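Local coordinates for protein glutathione peroxidase (Hypocrea jecorina, PDB 6VPD) that probably reduces hydroperoxides to alcohols at the expense of thioredoxin, as a thioredoxin-fold peroxidase of the glutathione peroxidase family, at residues A26-V34 against D43-V54. Numbering follows the deposited sequence.
Sequences ATSFFDFKV and DLSQYKGKVVLV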
loop_
_atom_site.group_PDB
_atom_site.type_symbol
_atom_site.label_atom_id
_atom_site.label_comp_id
_atom_site.label_asym_id
_atom_site.label_seq_id
_atom_site.Cartn_x
_atom_site.Cartn_y
_atom_site.Cartn_z
ATOM N N ALA A 26 25.530 -12.875 -9.260
ATOM C CA ALA A 26 26.773 -12.185 -9.635
ATOM C C ALA A 26 26.526 -10.958 -10.510
ATOM O O ALA A 26 27.453 -10.194 -10.816
ATOM C CB ALA A 26 27.742 -13.141 -10.338
ATOM N N THR A 27 25.278 -10.764 -10.921
ATOM C CA THR A 27 24.911 -9.539 -11.598
ATOM C C THR A 27 24.906 -8.390 -10.597
ATOM O O THR A 27 24.678 -8.572 -9.393
ATOM C CB THR A 27 23.541 -9.677 -12.256
ATOM O OG1 THR A 27 23.371 -11.016 -12.722
ATOM C CG2 THR A 27 23.422 -8.736 -13.444
ATOM N N SER A 28 25.196 -7.204 -11.103
ATOM C CA SER A 28 25.139 -5.991 -10.325
ATOM C C SER A 28 24.180 -5.038 -11.010
ATOM O O SER A 28 24.038 -5.051 -12.238
ATOM C CB SER A 28 26.496 -5.333 -10.197
ATOM O OG SER A 28 26.455 -4.059 -10.819
ATOM N N PHE A 29 23.531 -4.213 -10.195
ATOM C CA PHE A 29 22.599 -3.226 -10.710
ATOM C C PHE A 29 23.240 -2.393 -11.802
ATOM O O PHE A 29 22.602 -2.071 -12.806
ATOM C CB PHE A 29 22.115 -2.352 -9.544
ATOM C CG PHE A 29 21.317 -1.159 -9.947
ATOM C CD1 PHE A 29 19.953 -1.263 -10.190
ATOM C CD2 PHE A 29 21.914 0.079 -10.028
ATOM C CE1 PHE A 29 19.197 -0.142 -10.534
ATOM C CE2 PHE A 29 21.173 1.192 -10.376
ATOM C CZ PHE A 29 19.807 1.083 -10.621
ATOM N N PHE A 30 24.513 -2.068 -11.652
ATOM C CA PHE A 30 25.139 -1.218 -12.661
ATOM C C PHE A 30 25.440 -1.952 -13.980
ATOM O O PHE A 30 25.950 -1.313 -14.913
ATOM C CB PHE A 30 26.406 -0.586 -12.073
ATOM C CG PHE A 30 26.187 0.086 -10.723
ATOM C CD1 PHE A 30 25.503 1.294 -10.625
ATOM C CD2 PHE A 30 26.672 -0.495 -9.555
ATOM C CE1 PHE A 30 25.311 1.906 -9.385
ATOM C CE2 PHE A 30 26.482 0.111 -8.319
ATOM C CZ PHE A 30 25.803 1.314 -8.238
ATOM N N ASP A 31 25.118 -3.250 -14.093
ATOM C CA ASP A 31 25.168 -3.948 -15.376
ATOM C C ASP A 31 24.023 -3.552 -16.314
ATOM O O ASP A 31 24.072 -3.879 -17.506
ATOM C CB ASP A 31 25.130 -5.480 -15.177
ATOM C CG ASP A 31 26.386 -6.037 -14.480
ATOM O OD1 ASP A 31 27.390 -5.301 -14.409
ATOM O OD2 ASP A 31 26.372 -7.205 -14.007
ATOM N N PHE A 32 22.992 -2.873 -15.820
ATOM C CA PHE A 32 21.775 -2.752 -16.608
ATOM C C PHE A 32 21.758 -1.443 -17.386
ATOM O O PHE A 32 22.448 -0.481 -17.047
ATOM C CB PHE A 32 20.544 -2.837 -15.718
ATOM C CG PHE A 32 20.185 -4.232 -15.296
ATOM C CD1 PHE A 32 20.722 -4.779 -14.146
ATOM C CD2 PHE A 32 19.278 -4.992 -16.044
ATOM C CE1 PHE A 32 20.387 -6.069 -13.762
ATOM C CE2 PHE A 32 18.933 -6.270 -15.660
ATOM C CZ PHE A 32 19.486 -6.809 -14.518
ATOM N N LYS A 33 20.969 -1.435 -18.456
ATOM C CA LYS A 33 20.676 -0.251 -19.250
ATOM C C LYS A 33 19.171 -0.027 -19.215
ATOM O O LYS A 33 18.398 -0.987 -19.181
ATOM C CB LYS A 33 21.149 -0.405 -20.711
ATOM C CG LYS A 33 22.635 -0.647 -20.888
ATOM C CD LYS A 33 22.965 -2.144 -20.827
ATOM C CE LYS A 33 24.476 -2.380 -20.924
ATOM N NZ LYS A 33 24.810 -3.802 -21.284
ATOM N N VAL A 34 18.759 1.236 -19.211
ATOM C CA VAL A 34 17.348 1.611 -19.119
ATOM C C VAL A 34 17.108 2.813 -20.018
ATOM O O VAL A 34 18.034 3.590 -20.303
ATOM C CB VAL A 34 16.942 1.951 -17.669
ATOM C CG1 VAL A 34 17.017 0.731 -16.757
ATOM C CG2 VAL A 34 17.840 3.053 -17.144
ATOM N N ASP A 43 23.024 4.192 -19.535
ATOM C CA ASP A 43 23.817 3.128 -18.946
ATOM C C ASP A 43 23.928 3.364 -17.447
ATOM O O ASP A 43 24.393 4.424 -17.008
ATOM C CB ASP A 43 25.193 3.035 -19.586
ATOM C CG ASP A 43 25.877 1.729 -19.254
ATOM O OD1 ASP A 43 25.542 1.122 -18.198
ATOM O OD2 ASP A 43 26.734 1.298 -20.054
ATOM N N LEU A 44 23.489 2.380 -16.666
ATOM C CA LEU A 44 23.493 2.515 -15.216
ATOM C C LEU A 44 24.887 2.366 -14.608
ATOM O O LEU A 44 25.075 2.696 -13.434
ATOM C CB LEU A 44 22.514 1.505 -14.602
ATOM C CG LEU A 44 21.045 1.847 -14.894
ATOM C CD1 LEU A 44 20.133 0.880 -14.196
ATOM C CD2 LEU A 44 20.693 3.274 -14.491
ATOM N N SER A 45 25.872 1.896 -15.370
ATOM C CA SER A 45 27.242 1.912 -14.881
ATOM C C SER A 45 27.757 3.332 -14.661
ATOM O O SER A 45 28.713 3.522 -13.906
ATOM C CB SER A 45 28.148 1.199 -15.867
ATOM O OG SER A 45 28.231 1.979 -17.057
ATOM N N GLN A 46 27.157 4.332 -15.313
ATOM C CA GLN A 46 27.534 5.718 -15.052
ATOM C C GLN A 46 27.319 6.100 -13.596
ATOM O O GLN A 46 27.881 7.104 -13.142
ATOM C CB GLN A 46 26.730 6.677 -15.936
ATOM C CG GLN A 46 25.392 7.094 -15.318
ATOM C CD GLN A 46 24.642 8.136 -16.134
ATOM O OE1 GLN A 46 24.295 7.903 -17.292
ATOM N NE2 GLN A 46 24.379 9.290 -15.526
ATOM N N TYR A 47 26.505 5.336 -12.863
ATOM C CA TYR A 47 26.273 5.543 -11.441
ATOM C C TYR A 47 27.067 4.578 -10.560
ATOM O O TYR A 47 26.819 4.519 -9.350
ATOM C CB TYR A 47 24.780 5.409 -11.129
ATOM C CG TYR A 47 23.888 6.431 -11.806
ATOM C CD1 TYR A 47 23.964 7.770 -11.458
ATOM C CD2 TYR A 47 22.941 6.053 -12.756
ATOM C CE1 TYR A 47 23.148 8.725 -12.051
ATOM C CE2 TYR A 47 22.111 7.016 -13.368
ATOM C CZ TYR A 47 22.231 8.355 -12.999
ATOM O OH TYR A 47 21.436 9.336 -13.546
ATOM N N LYS A 48 28.009 3.825 -11.130
ATOM C CA LYS A 48 28.705 2.799 -10.358
ATOM C C LYS A 48 29.343 3.394 -9.101
ATOM O O LYS A 48 29.835 4.527 -9.107
ATOM C CB LYS A 48 29.763 2.124 -11.232
ATOM C CG LYS A 48 30.474 0.953 -10.566
ATOM C CD LYS A 48 31.358 0.193 -11.538
ATOM C CE LYS A 48 30.538 -0.635 -12.516
ATOM N NZ LYS A 48 31.388 -1.494 -13.415
ATOM N N GLY A 49 29.315 2.633 -8.010
ATOM C CA GLY A 49 29.913 3.096 -6.774
ATOM C C GLY A 49 29.107 4.122 -6.008
ATOM O O GLY A 49 29.616 4.675 -5.020
ATOM N N LYS A 50 27.872 4.404 -6.432
ATOM C CA LYS A 50 26.980 5.322 -5.743
ATOM C C LYS A 50 25.820 4.549 -5.133
ATOM O O LYS A 50 25.587 3.376 -5.441
ATOM C CB LYS A 50 26.440 6.398 -6.692
ATOM C CG LYS A 50 27.457 6.967 -7.664
ATOM C CD LYS A 50 28.436 7.890 -6.970
ATOM C CE LYS A 50 29.141 8.797 -7.970
ATOM N NZ LYS A 50 28.163 9.693 -8.622
ATOM N N VAL A 51 25.084 5.228 -4.257
ATOM C CA VAL A 51 23.899 4.667 -3.619
ATOM C C VAL A 51 22.699 5.142 -4.419
ATOM O O VAL A 51 22.540 6.347 -4.645
ATOM C CB VAL A 51 23.807 5.093 -2.141
ATOM C CG1 VAL A 51 22.525 4.591 -1.495
ATOM C CG2 VAL A 51 25.023 4.585 -1.379
ATOM N N VAL A 52 21.875 4.199 -4.874
ATOM C CA VAL A 52 20.772 4.461 -5.794
ATOM C C VAL A 52 19.463 3.993 -5.158
ATOM O O VAL A 52 19.381 2.878 -4.624
ATOM C CB VAL A 52 20.979 3.760 -7.154
ATOM C CG1 VAL A 52 19.889 4.192 -8.135
ATOM C CG2 VAL A 52 22.364 4.031 -7.721
ATOM N N LEU A 53 18.440 4.838 -5.230
ATOM C CA LEU A 53 17.109 4.485 -4.772
ATOM C C LEU A 53 16.207 4.427 -5.996
ATOM O O LEU A 53 16.021 5.439 -6.680
ATOM C CB LEU A 53 16.591 5.486 -3.741
ATOM C CG LEU A 53 15.223 5.031 -3.215
ATOM C CD1 LEU A 53 15.345 3.896 -2.177
ATOM C CD2 LEU A 53 14.397 6.171 -2.701
ATOM N N VAL A 54 15.666 3.245 -6.280
ATOM C CA VAL A 54 14.884 2.998 -7.481
ATOM C C VAL A 54 13.437 3.002 -7.047
ATOM O O VAL A 54 13.082 2.349 -6.061
ATOM C CB VAL A 54 15.263 1.656 -8.141
ATOM C CG1 VAL A 54 14.320 1.337 -9.278
ATOM C CG2 VAL A 54 16.707 1.662 -8.641
#
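Phe32 O takes the backbone N-H of Leu44 at 3.1 Å, just beyond the antiparallel, non-hydrogen-bonded pair Lys33–Asp43 of the small hairpin. On the Leu44 side the chain then turns into a 3-10 segment, started by an Asx turn: Asp43 OD1 accepts Ser45 N at 3.0 Å, met from above the carboxylate plane, and more weakly Ser45 OG. The Phe30 ring fits into the bend made by that 3-10 segment and the type II turn Tyr47–Lys50. Lys48 CA sits over the ring centre in a CH-pi contact, 3.5 Å from the centroid, and Phe29 CD2 covers the opposite face near the rim. Leu44 O and Lys50 O reach the ring edge in its plane. In Phe29, CG anti to the backbone N (chi1 171°) carries the ring to Leu44 and strand 51-58: Leu44 CD1 lies over one face, 3.6 Å from Phe29 CZ, while Val52 CG1 and Val54 CG2 approach obliquely. The other Leu44 methyl, CD2, packs on Val34 CG2 at 3.9 Å. Trp137 and Leu134 of helix 133-141 also touch Phe29, and Leu88 touches Leu44. One backbone bond beside the Lys33–Asp43 pair thus ties the segments together, while Phe29 and Leu44 carry most of the apolar packing toward the central sheet of the thioredoxin fold and Phe30 adds a contact to Val52 CG2; carbonyl oxygens at the Phe30 edge probably find a mildly favourable electrostatic match in its C-H rim.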